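PDB 1H4V: histidine--tRNA ligase from Thermus thermophilus, which catalyses the ATP-dependent attachment of L-histidine to tRNA(His), releasing AMP and diphosphate, and works as a class II synthetase homodimer. Local coordinates for residues F124-Y129 and G304-V309. Sequence-based numbering, arbitrary orientation.
Sequences FHQVNY and GFAFGV
F305 and F307 both hold CG between the backbone N and the carbonyl carbon (chi1 67° in each), a torsion that turns their rings toward Y129 and V127, respectively, on the facing strand. V127 CB lies over one face of the F307 ring, 3.9 Å from its centroid and displaced toward the rim, where it meets F307 CZ. Y129 repeats this CH-pi contact, its CB 3.7 Å from the F305 ring centroid; with CG anti to the backbone N (chi1 168°), the phenol ring runs outward past the rim of F305, its CD2 near F305 CE1, the planes inclined at 32°. The backbones that carry these side chains form an antiparallel ladder. V127 and F307 exchange two hydrogen bonds, V127 N to F307 O at 3.0 Å and F307 N to V127 O at 3.2 Å, and Y129 and F305 form a second such pair. Past G308, the N-cap of helix 309-318, V309 N at the first turn of the helix donates to H125 O (2.8 Å), continuing the run of cross-strand bonds. On the other face, A306 CB packs against two side-chain amides, 3.4 Å from N128 ND2 and 3.6 Å from Q126 NE2; Q126 NE2 also donates to N128 OD1 at 2.8 Å, in the carbonyl plane on a lone pair, though N128 OD1 lies tilted from the amide plane of Q126. The paired strands belong to the central antiparallel part of the class II catalytic domain, flanked by strands 102-111 and 281-287. Helix 14-33 packs on V127, Y129 and V309, while helix 137-153 meets Y129, F305 and F307.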
loop_
_atom_site.group_PDB
_atom_site.type_symbol
_atom_site.label_atom_id
_atom_site.label_comp_id
_atom_site.label_asym_id
_atom_site.label_seq_id
_atom_site.Cartn_x
_atom_site.Cartn_y
_atom_site.Cartn_z
ATOM N N PHE A 124 8.087 7.945 5.486
ATOM C CA PHE A 124 7.288 7.459 6.599
ATOM C C PHE A 124 5.901 7.208 6.055
ATOM O O PHE A 124 5.636 7.488 4.888
ATOM C CB PHE A 124 7.261 8.472 7.757
ATOM C CG PHE A 124 6.831 9.873 7.355
ATOM C CD1 PHE A 124 5.538 10.316 7.603
ATOM C CD2 PHE A 124 7.734 10.749 6.749
ATOM C CE1 PHE A 124 5.141 11.608 7.268
ATOM C CE2 PHE A 124 7.353 12.048 6.402
ATOM C CZ PHE A 124 6.050 12.477 6.664
ATOM N N HIS A 125 5.026 6.656 6.880
ATOM C CA HIS A 125 3.665 6.382 6.452
ATOM C C HIS A 125 2.680 7.055 7.385
ATOM O O HIS A 125 2.906 7.163 8.595
ATOM C CB HIS A 125 3.407 4.876 6.441
ATOM C CG HIS A 125 4.328 4.114 5.542
ATOM N ND1 HIS A 125 5.655 3.896 5.847
ATOM C CD2 HIS A 125 4.126 3.560 4.323
ATOM C CE1 HIS A 125 6.233 3.243 4.854
ATOM N NE2 HIS A 125 5.327 3.027 3.917
ATOM N N GLN A 126 1.591 7.549 6.831
ATOM C CA GLN A 126 0.605 8.157 7.689
ATOM C C GLN A 126 -0.782 7.878 7.194
ATOM O O GLN A 126 -0.982 7.521 6.025
ATOM C CB GLN A 126 0.830 9.670 7.845
ATOM C CG GLN A 126 0.880 10.507 6.602
ATOM C CD GLN A 126 0.920 12.007 6.936
ATOM O OE1 GLN A 126 1.694 12.447 7.792
ATOM N NE2 GLN A 126 0.082 12.790 6.259
ATOM N N VAL A 127 -1.733 7.985 8.110
ATOM C CA VAL A 127 -3.127 7.783 7.775
ATOM C C VAL A 127 -3.751 9.162 7.758
ATOM O O VAL A 127 -3.529 9.951 8.671
ATOM C CB VAL A 127 -3.832 6.913 8.828
ATOM C CG1 VAL A 127 -5.344 6.965 8.615
ATOM C CG2 VAL A 127 -3.318 5.472 8.735
ATOM N N ASN A 128 -4.506 9.467 6.713
ATOM C CA ASN A 128 -5.155 10.768 6.617
ATOM C C ASN A 128 -6.655 10.615 6.562
ATOM O O ASN A 128 -7.167 9.679 5.955
ATOM C CB ASN A 128 -4.714 11.533 5.360
ATOM C CG ASN A 128 -3.365 12.206 5.521
ATOM O OD1 ASN A 128 -2.318 11.578 5.371
ATOM N ND2 ASN A 128 -3.385 13.492 5.829
ATOM N N TYR A 129 -7.344 11.548 7.200
ATOM C CA TYR A 129 -8.794 11.584 7.203
ATOM C C TYR A 129 -9.170 13.024 6.862
ATOM O O TYR A 129 -8.644 13.963 7.453
ATOM C CB TYR A 129 -9.364 11.249 8.576
ATOM C CG TYR A 129 -10.840 11.574 8.664
ATOM C CD1 TYR A 129 -11.792 10.774 8.026
ATOM C CD2 TYR A 129 -11.281 12.699 9.351
ATOM C CE1 TYR A 129 -13.148 11.089 8.071
ATOM C CE2 TYR A 129 -12.630 13.029 9.401
ATOM C CZ TYR A 129 -13.557 12.217 8.760
ATOM O OH TYR A 129 -14.891 12.541 8.813
ATOM N N GLY A 304 -9.791 17.829 9.160
ATOM C CA GLY A 304 -9.337 16.454 9.171
ATOM C C GLY A 304 -8.106 16.285 10.030
ATOM O O GLY A 304 -7.789 17.161 10.838
ATOM N N PHE A 305 -7.414 15.162 9.856
ATOM C CA PHE A 305 -6.214 14.886 10.630
ATOM C C PHE A 305 -5.310 13.881 9.939
ATOM O O PHE A 305 -5.673 13.281 8.932
ATOM C CB PHE A 305 -6.588 14.333 12.015
ATOM C CG PHE A 305 -7.232 12.968 11.977
ATOM C CD1 PHE A 305 -8.610 12.824 12.123
ATOM C CD2 PHE A 305 -6.460 11.821 11.813
ATOM C CE1 PHE A 305 -9.208 11.553 12.108
ATOM C CE2 PHE A 305 -7.048 10.557 11.794
ATOM C CZ PHE A 305 -8.424 10.422 11.944
ATOM N N ALA A 306 -4.133 13.693 10.512
ATOM C CA ALA A 306 -3.165 12.728 10.016
ATOM C C ALA A 306 -2.381 12.249 11.221
ATOM O O ALA A 306 -2.240 12.983 12.194
ATOM C CB ALA A 306 -2.211 13.381 9.011
ATOM N N PHE A 307 -1.921 11.007 11.182
ATOM C CA PHE A 307 -1.065 10.475 12.241
ATOM C C PHE A 307 -0.018 9.565 11.593
ATOM O O PHE A 307 -0.270 8.934 10.567
ATOM C CB PHE A 307 -1.869 9.767 13.351
ATOM C CG PHE A 307 -2.553 8.496 12.934
ATOM C CD1 PHE A 307 -1.819 7.355 12.631
ATOM C CD2 PHE A 307 -3.942 8.422 12.930
ATOM C CE1 PHE A 307 -2.463 6.152 12.338
ATOM C CE2 PHE A 307 -4.602 7.226 12.639
ATOM C CZ PHE A 307 -3.866 6.088 12.345
ATOM N N GLY A 308 1.177 9.559 12.160
ATOM C CA GLY A 308 2.251 8.750 11.612
ATOM C C GLY A 308 2.186 7.319 12.093
ATOM O O GLY A 308 2.148 7.052 13.296
ATOM N N VAL A 309 2.158 6.396 11.150
ATOM C CA VAL A 309 2.110 4.980 11.477
ATOM C C VAL A 309 3.304 4.587 12.351
ATOM O O VAL A 309 3.134 3.883 13.351
ATOM C CB VAL A 309 2.074 4.136 10.184
ATOM C CG1 VAL A 309 2.111 2.653 10.512
ATOM C CG2 VAL A 309 0.796 4.482 9.392
#